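Esterase (PDB 1QLW) hydrolyses carboxylic esters, probably through the nucleophilic serine mechanism general to the alpha/beta-hydrolase fold. Local coordinates at residues A[100-105]-A[184-189]; A[21-26]-A[50-55]; A[105-110]-A[173-178]. One frame throughout, in Å; residues are numbered along the deposited sequence.

Interaction 1. Residues A[100-105]-A[184-189]; sequences YVIDQS and NPTVAN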
# COMPACT_ATOMS: atom_id res chain seq x y z
N TYR A 100 9.85 -7.34 7.05
CA TYR A 100 8.56 -7.74 6.48
C TYR A 100 7.56 -6.68 6.93
O TYR A 100 7.24 -6.64 8.12
CB TYR A 100 8.16 -9.14 6.89
CG TYR A 100 9.01 -10.21 6.24
CD1 TYR A 100 10.32 -10.44 6.62
CD2 TYR A 100 8.51 -10.98 5.20
CE1 TYR A 100 11.11 -11.35 5.96
CE2 TYR A 100 9.29 -11.92 4.56
CZ TYR A 100 10.59 -12.11 4.93
OH TYR A 100 11.38 -13.03 4.30
N VAL A 101 7.16 -5.79 6.04
CA VAL A 101 6.32 -4.64 6.40
C VAL A 101 4.93 -4.91 5.85
O VAL A 101 4.75 -5.04 4.62
CB VAL A 101 6.88 -3.32 5.86
CG1 VAL A 101 5.94 -2.17 6.20
CG2 VAL A 101 8.28 -3.03 6.39
N ILE A 102 3.95 -5.00 6.74
CA ILE A 102 2.60 -5.38 6.35
C ILE A 102 1.68 -4.18 6.20
O ILE A 102 1.93 -3.10 6.73
CB ILE A 102 1.99 -6.40 7.34
CG1 ILE A 102 1.63 -5.79 8.69
CG2 ILE A 102 2.93 -7.59 7.52
CD1 ILE A 102 0.33 -6.14 9.30
N ASP A 103 0.58 -4.42 5.46
CA ASP A 103 -0.64 -3.64 5.66
C ASP A 103 -1.63 -4.59 6.35
O ASP A 103 -1.85 -5.70 5.88
CB ASP A 103 -1.27 -3.10 4.38
CG ASP A 103 -0.50 -1.93 3.79
OD1 ASP A 103 0.33 -1.31 4.52
OD2 ASP A 103 -0.78 -1.55 2.62
N GLN A 104 -2.20 -4.12 7.47
CA GLN A 104 -3.17 -4.93 8.18
C GLN A 104 -4.29 -5.39 7.25
O GLN A 104 -4.63 -4.70 6.28
CB GLN A 104 -3.85 -4.14 9.28
CG GLN A 104 -3.07 -3.95 10.57
CD GLN A 104 -3.92 -3.34 11.65
OE1 GLN A 104 -5.09 -3.72 11.82
NE2 GLN A 104 -3.39 -2.39 12.39
N SER A 105 -4.89 -6.52 7.59
CA SER A 105 -6.12 -6.92 6.91
C SER A 105 -7.08 -5.73 6.90
O SER A 105 -7.24 -5.02 7.90
CB SER A 105 -6.75 -8.08 7.67
OG SER A 105 -5.92 -9.22 7.66
N ASN A 184 -8.55 -9.22 15.40
CA ASN A 184 -8.54 -8.79 14.00
C ASN A 184 -7.93 -9.89 13.17
O ASN A 184 -7.02 -10.59 13.61
CB ASN A 184 -7.71 -7.50 13.94
CG ASN A 184 -7.73 -6.87 12.56
OD1 ASN A 184 -8.63 -6.06 12.26
ND2 ASN A 184 -6.80 -7.24 11.75
N PRO A 185 -8.35 -10.06 11.91
CA PRO A 185 -7.78 -11.07 11.02
C PRO A 185 -6.28 -10.98 10.84
O PRO A 185 -5.61 -11.99 10.53
CB PRO A 185 -8.54 -10.87 9.71
CG PRO A 185 -9.88 -10.36 10.15
CD PRO A 185 -9.52 -9.42 11.28
N THR A 186 -5.67 -9.81 11.07
CA THR A 186 -4.22 -9.69 11.02
C THR A 186 -3.56 -10.67 11.98
O THR A 186 -2.47 -11.16 11.70
CB THR A 186 -3.80 -8.25 11.36
OG1 THR A 186 -4.41 -7.32 10.45
CG2 THR A 186 -2.31 -8.06 11.28
N VAL A 187 -4.16 -10.91 13.14
CA VAL A 187 -3.56 -11.78 14.15
C VAL A 187 -3.29 -13.17 13.62
O VAL A 187 -2.16 -13.68 13.75
CB VAL A 187 -4.48 -11.79 15.38
CG1 VAL A 187 -4.05 -12.88 16.37
CG2 VAL A 187 -4.45 -10.42 16.06
N ALA A 188 -4.30 -13.83 13.02
CA ALA A 188 -4.07 -15.15 12.47
C ALA A 188 -3.07 -15.10 11.32
O ALA A 188 -2.28 -16.02 11.12
CB ALA A 188 -5.37 -15.75 11.97
N ASN A 189 -3.12 -14.04 10.51
CA ASN A 189 -2.17 -13.91 9.40
C ASN A 189 -0.74 -13.76 9.89
O ASN A 189 0.18 -14.27 9.25
CB ASN A 189 -2.59 -12.76 8.50
CG ASN A 189 -3.84 -13.11 7.71
OD1 ASN A 189 -4.05 -14.27 7.37
ND2 ASN A 189 -4.64 -12.10 7.42
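Thr186, in the first turn of the helix that starts near Pro185, reaches across to the chain leaving strand 99-103. From its CB two branches part. OG1 stands anti to the carbonyl carbon (chi1 -57°) and accepts a hydrogen bond from the backbone N of Ser105; Ser105 N and Thr186 OG1 are 3.0 Å apart, and the N-H...O angle of 142° leaves the bond somewhat bent. Thr186 OG1 also lies 3.4 Å from Gln104 CB, whose side chain crosses that of Thr186 at about a right angle. The other branch, CG2, is anti to the backbone N and packs against the tip of Ile102, with Thr186 CG2 and Ile102 CD1 3.8 Å apart. Threonine suits the place because one branch serves a polar backbone while the other meets an aliphatic side chain. An alanine here would lose both OG1 and CG2, and would probably leave the Ser105 amide without this acceptor and loosen the packing on Ile102. Ser105 is small enough to lie against the proline ring, Ser105 OG being 3.7 Å from Pro185 CB. Its hydroxyl is hydrogen-bonded to the carbonyl O of Asp48, which also accepts from ND2 of Asn189. The carboxamide of Gln104 is held by the hydroxyl of Tyr211 and by Gln207. The contact is thus a buried junction: helix 185-197 meets the C-terminal end of strand 99-103, with helix 211-218 touching Thr186 through Tyr211 and strands 43-57 and 65-68 packing against Ile102 through Met50 and Ile68.

Interaction 2. Residues A[21-26]-A[50-55]; sequences FFVGGR and MYVRYQ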
# COMPACT_ATOMS: atom_id res chain seq x y z
N PHE A 21 4.08 -10.35 -1.22
CA PHE A 21 3.17 -11.48 -1.29
C PHE A 21 2.02 -11.19 -0.31
O PHE A 21 2.08 -10.20 0.43
CB PHE A 21 3.84 -12.81 -0.98
CG PHE A 21 4.51 -12.91 0.36
CD1 PHE A 21 5.83 -12.51 0.55
CD2 PHE A 21 3.83 -13.37 1.47
CE1 PHE A 21 6.45 -12.63 1.77
CE2 PHE A 21 4.43 -13.48 2.72
CZ PHE A 21 5.75 -13.11 2.86
N PHE A 22 1.04 -12.07 -0.32
CA PHE A 22 -0.06 -11.96 0.61
C PHE A 22 -0.15 -13.20 1.48
O PHE A 22 0.24 -14.31 1.07
CB PHE A 22 -1.42 -11.82 -0.12
CG PHE A 22 -1.57 -10.43 -0.68
CD1 PHE A 22 -0.96 -10.05 -1.87
CD2 PHE A 22 -2.32 -9.47 0.00
CE1 PHE A 22 -1.08 -8.75 -2.32
CE2 PHE A 22 -2.46 -8.19 -0.46
CZ PHE A 22 -1.83 -7.82 -1.64
N VAL A 23 -0.68 -13.02 2.68
CA VAL A 23 -0.92 -14.11 3.61
C VAL A 23 -2.43 -14.18 3.88
O VAL A 23 -3.08 -13.19 4.17
CB VAL A 23 -0.20 -13.86 4.95
CG1 VAL A 23 -0.55 -14.92 5.96
CG2 VAL A 23 1.29 -13.76 4.67
N GLY A 24 -2.96 -15.40 3.80
CA GLY A 24 -4.32 -15.63 4.24
C GLY A 24 -5.38 -15.16 3.26
O GLY A 24 -5.20 -15.09 2.05
N GLY A 25 -6.54 -14.86 3.84
CA GLY A 25 -7.73 -14.50 3.07
C GLY A 25 -8.77 -15.63 3.14
O GLY A 25 -8.49 -16.78 3.44
N ARG A 26 -10.00 -15.21 2.89
CA ARG A 26 -11.15 -16.10 2.79
C ARG A 26 -11.96 -15.67 1.58
O ARG A 26 -11.99 -14.48 1.23
CB ARG A 26 -12.00 -16.02 4.07
CG ARG A 26 -12.70 -14.73 4.39
CD ARG A 26 -13.41 -14.72 5.75
NE ARG A 26 -13.99 -13.40 6.00
CZ ARG A 26 -15.23 -13.01 5.76
NH1 ARG A 26 -16.10 -13.90 5.30
NH2 ARG A 26 -15.59 -11.74 5.93
N MET A 50 -3.54 -10.37 3.98
CA MET A 50 -2.60 -9.36 4.48
C MET A 50 -1.45 -9.17 3.49
O MET A 50 -0.72 -10.14 3.20
CB MET A 50 -2.06 -9.83 5.84
CG MET A 50 -1.00 -8.92 6.44
SD MET A 50 -0.47 -9.51 8.07
CE MET A 50 0.63 -10.86 7.62
N TYR A 51 -1.28 -7.96 3.00
CA TYR A 51 -0.14 -7.59 2.15
C TYR A 51 1.15 -7.58 2.96
O TYR A 51 1.20 -7.04 4.07
CB TYR A 51 -0.38 -6.17 1.63
CG TYR A 51 0.77 -5.56 0.86
CD1 TYR A 51 1.08 -6.00 -0.44
CD2 TYR A 51 1.54 -4.56 1.40
CE1 TYR A 51 2.13 -5.43 -1.14
CE2 TYR A 51 2.59 -3.99 0.69
CZ TYR A 51 2.87 -4.42 -0.60
OH TYR A 51 3.90 -3.79 -1.27
N VAL A 52 2.20 -8.13 2.36
CA VAL A 52 3.52 -8.17 2.96
C VAL A 52 4.57 -7.75 1.93
O VAL A 52 4.66 -8.37 0.87
CB VAL A 52 3.87 -9.59 3.47
CG1 VAL A 52 5.20 -9.56 4.22
CG2 VAL A 52 2.76 -10.16 4.35
N ARG A 53 5.37 -6.75 2.26
CA ARG A 53 6.51 -6.33 1.43
C ARG A 53 7.77 -6.70 2.19
O ARG A 53 7.91 -6.33 3.37
CB ARG A 53 6.48 -4.82 1.19
CG ARG A 53 7.68 -4.30 0.42
CD ARG A 53 7.68 -4.77 -0.99
NE ARG A 53 8.61 -3.99 -1.80
CZ ARG A 53 8.91 -4.27 -3.06
NH1 ARG A 53 8.32 -5.35 -3.57
NH2 ARG A 53 9.74 -3.53 -3.77
N TYR A 54 8.69 -7.44 1.58
CA TYR A 54 9.91 -7.87 2.25
C TYR A 54 11.14 -7.31 1.52
O TYR A 54 11.18 -7.15 0.30
CB TYR A 54 9.98 -9.41 2.35
CG TYR A 54 10.18 -10.17 1.06
CD1 TYR A 54 11.45 -10.45 0.59
CD2 TYR A 54 9.10 -10.65 0.32
CE1 TYR A 54 11.65 -11.16 -0.58
CE2 TYR A 54 9.30 -11.36 -0.85
CZ TYR A 54 10.57 -11.61 -1.32
OH TYR A 54 10.73 -12.29 -2.50
N GLN A 55 12.16 -7.04 2.33
CA GLN A 55 13.48 -6.64 1.85
C GLN A 55 14.50 -7.42 2.68
O GLN A 55 14.38 -7.48 3.90
CB GLN A 55 13.66 -5.14 1.90
CG GLN A 55 12.80 -4.45 0.86
CD GLN A 55 13.03 -3.00 0.58
OE1 GLN A 55 13.49 -2.58 -0.49
NE2 GLN A 55 12.67 -2.21 1.57
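Four backbone hydrogen bonds join strand 21-23 to strand 50-55. In the hydrogen-bonded pair Phe21-Val52, Phe21 N gives to Val52 O at 2.9 Å, and Val52 N gives to Phe21 O at 2.8 Å, nearly along the C=O axis. The pair Val23-Met50 repeats this: Val23 N approaches Met50 O in the carbonyl plane, on a lone pair, while Met50 N donates to Val23 O. Between them lies the non-hydrogen-bonded pair Phe22-Tyr51. Here Phe22 CA makes a CA-H...O contact of 3.2 Å with Met50 O, and Tyr51 N turns the other way, to Ser110 OG. Tyr51 O accepts from Asp103 N of strand 99-103, so strand 50-55 is bonded on both its sides. Tyr51 OH is also satisfied outside the pair, by Arg109 and by Glu79 of the second subunit.

Side chains pack on both faces of the pair. On the face carrying Phe21, Val23, Met50 and Val52, Phe21 CG occupies the crowded position between N and the carbonyl carbon (chi1 58°), which puts Val52 CB over one face of the Phe21 ring, a CH-pi contact 4.1 Å from the centroid. Val23 CG2 meets Val52 CG2 there at 3.9 Å. Tyr54 meets the Phe21 ring rim to rim. On the other face, Phe22 CE2 lies 3.6 Å from Tyr51 CB. Such antiparallel pairing is characteristic of the N-terminal edge of the alpha/beta-hydrolase sheet, which precedes its parallel strands.

Interaction 3. Residues A[105-110]-A[173-178]; sequences SGRGRS and VPDWLG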
# COMPACT_ATOMS: atom_id res chain seq x y z
N SER A 105 -4.89 -6.52 7.59
CA SER A 105 -6.12 -6.92 6.91
C SER A 105 -7.08 -5.73 6.90
O SER A 105 -7.24 -5.02 7.90
CB SER A 105 -6.75 -8.08 7.67
OG SER A 105 -5.92 -9.22 7.66
N GLY A 106 -7.71 -5.50 5.76
CA GLY A 106 -8.69 -4.43 5.63
C GLY A 106 -8.12 -3.03 5.68
O GLY A 106 -8.86 -2.10 6.01
N ARG A 107 -6.85 -2.87 5.36
CA ARG A 107 -6.18 -1.58 5.37
C ARG A 107 -5.21 -1.53 4.18
O ARG A 107 -4.61 -2.53 3.83
CB ARG A 107 -5.39 -1.36 6.67
CG ARG A 107 -4.95 0.06 6.96
CD ARG A 107 -6.00 0.94 7.60
NE ARG A 107 -6.53 0.35 8.83
CZ ARG A 107 -5.87 0.28 9.98
NH1 ARG A 107 -4.71 0.91 10.10
NH2 ARG A 107 -6.37 -0.45 10.96
N GLY A 108 -4.99 -0.34 3.62
CA GLY A 108 -3.94 -0.21 2.61
C GLY A 108 -4.18 -1.16 1.45
O GLY A 108 -5.28 -1.20 0.86
N ARG A 109 -3.14 -1.90 1.09
CA ARG A 109 -3.20 -2.82 -0.03
C ARG A 109 -3.91 -4.14 0.25
O ARG A 109 -3.99 -4.98 -0.65
CB ARG A 109 -1.78 -3.02 -0.55
CG ARG A 109 -1.20 -1.75 -1.14
CD ARG A 109 0.22 -1.91 -1.59
NE ARG A 109 0.63 -0.72 -2.35
CZ ARG A 109 1.77 -0.64 -3.02
NH1 ARG A 109 2.71 -1.58 -2.88
NH2 ARG A 109 1.96 0.36 -3.88
N SER A 110 -4.41 -4.32 1.47
CA SER A 110 -5.13 -5.51 1.92
C SER A 110 -6.63 -5.31 1.81
O SER A 110 -7.20 -4.42 2.45
CB SER A 110 -4.76 -5.79 3.37
OG SER A 110 -3.37 -5.95 3.52
N VAL A 173 -5.23 7.32 6.89
CA VAL A 173 -6.29 6.70 6.10
C VAL A 173 -7.44 6.27 6.97
O VAL A 173 -7.27 6.03 8.18
CB VAL A 173 -5.73 5.47 5.33
CG1 VAL A 173 -4.60 5.83 4.38
CG2 VAL A 173 -5.27 4.37 6.28
N PRO A 174 -8.62 6.05 6.39
CA PRO A 174 -9.73 5.45 7.13
C PRO A 174 -9.40 4.06 7.64
O PRO A 174 -8.65 3.30 7.03
CB PRO A 174 -10.87 5.41 6.11
CG PRO A 174 -10.55 6.52 5.18
CD PRO A 174 -9.04 6.51 5.04
N ASP A 175 -10.04 3.73 8.74
CA ASP A 175 -9.78 2.51 9.49
C ASP A 175 -11.04 1.68 9.57
O ASP A 175 -12.09 2.16 10.01
CB ASP A 175 -9.25 2.90 10.86
CG ASP A 175 -8.55 1.77 11.57
OD1 ASP A 175 -9.04 0.63 11.47
OD2 ASP A 175 -7.52 2.05 12.23
N TRP A 176 -10.95 0.42 9.11
CA TRP A 176 -12.04 -0.53 9.10
C TRP A 176 -11.99 -1.49 10.27
O TRP A 176 -12.79 -2.46 10.26
CB TRP A 176 -11.99 -1.28 7.76
CG TRP A 176 -12.38 -0.47 6.57
CD1 TRP A 176 -11.82 0.69 6.11
CD2 TRP A 176 -13.42 -0.80 5.64
NE1 TRP A 176 -12.48 1.12 4.99
CE2 TRP A 176 -13.47 0.23 4.69
CE3 TRP A 176 -14.33 -1.86 5.56
CZ2 TRP A 176 -14.38 0.21 3.62
CZ3 TRP A 176 -15.25 -1.87 4.51
CH2 TRP A 176 -15.25 -0.84 3.59
N LEU A 177 -11.21 -1.25 11.30
CA LEU A 177 -11.09 -2.18 12.42
C LEU A 177 -12.44 -2.63 12.97
O LEU A 177 -12.67 -3.82 13.25
CB LEU A 177 -10.32 -1.49 13.58
CG LEU A 177 -9.96 -2.42 14.73
CD1 LEU A 177 -8.69 -3.19 14.44
CD2 LEU A 177 -9.84 -1.65 16.04
N GLY A 178 -13.34 -1.66 13.16
CA GLY A 178 -14.60 -1.91 13.82
C GLY A 178 -15.58 -2.74 13.02
O GLY A 178 -16.59 -3.19 13.57
O HOH W 1 -8.68 -1.54 8.78
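A buried salt bridge, backed by a water, ties the loop after strand 99-103 to the loop that precedes helix 185-197. Arg107 sends its side chain out with CG anti to the backbone N and then bends at chi2 (82°) and chi3 (55°), which brings the guanidinium up against Asp175. Arg107 NH2 lies 2.9 Å from Asp175 OD1, while OD2 stands over one face of the guanidinium, offset toward its rim. The two planes are 47° apart, so this is not the flat, two-pronged pairing of arginine with carboxylate. Asp175 OD1 has a second task: its anti lone pair accepts from Leu177 N, 2.9 Å away, closing an Asx turn that holds the carboxylate in place. Asp suits this position since its short side chain lets OD1 bend back to the N-H two residues on while the carboxylate still faces the arginine.

Water 1 lies at the guanidinium edge, in its plane, accepts from Arg107 NE at 2.9 Å and from Trp176 N at 3.0 Å, and is placed to donate to Gly106 O. Gly106 adopts a positive phi, easiest for glycine, and its O packs 3.7 Å from Trp176 CB. Arg107 CD rests 3.7 Å from Val173 CG2. NH1 gives to the carbonyl oxygens of Gly70 and Leu73, and NH2 has a second partner in OE1 of Gln207, whose NE2 donates to Asp175 OD2. The contact therefore draws together the loops that follow strands 65-68, 99-103 and 200-205 and the one running from helix 165-171 to helix 185-197.

How the interactions relate
Along the chain interaction 2 comes first and closes before the other two open; interaction 3 is then nested within the loop closed by interaction 1. The centres of interactions 1 and 2 lie about 8 Å apart, those of 1 and 3 about 10 Å, and those of 2 and 3 about 14 Å. Interactions 1 and 2 share the sheet, strands 43-57 and 99-103 being antiparallel neighbours in it. Interactions 1 and 3 share Ser105, from which the chain goes on to Gly106 and Arg107, which meet 173-178; the end of one strand is thus tied first to helix 185-197 and then to the loop before it. All three also touch the second subunit, so this region belongs to the dimer interface as well.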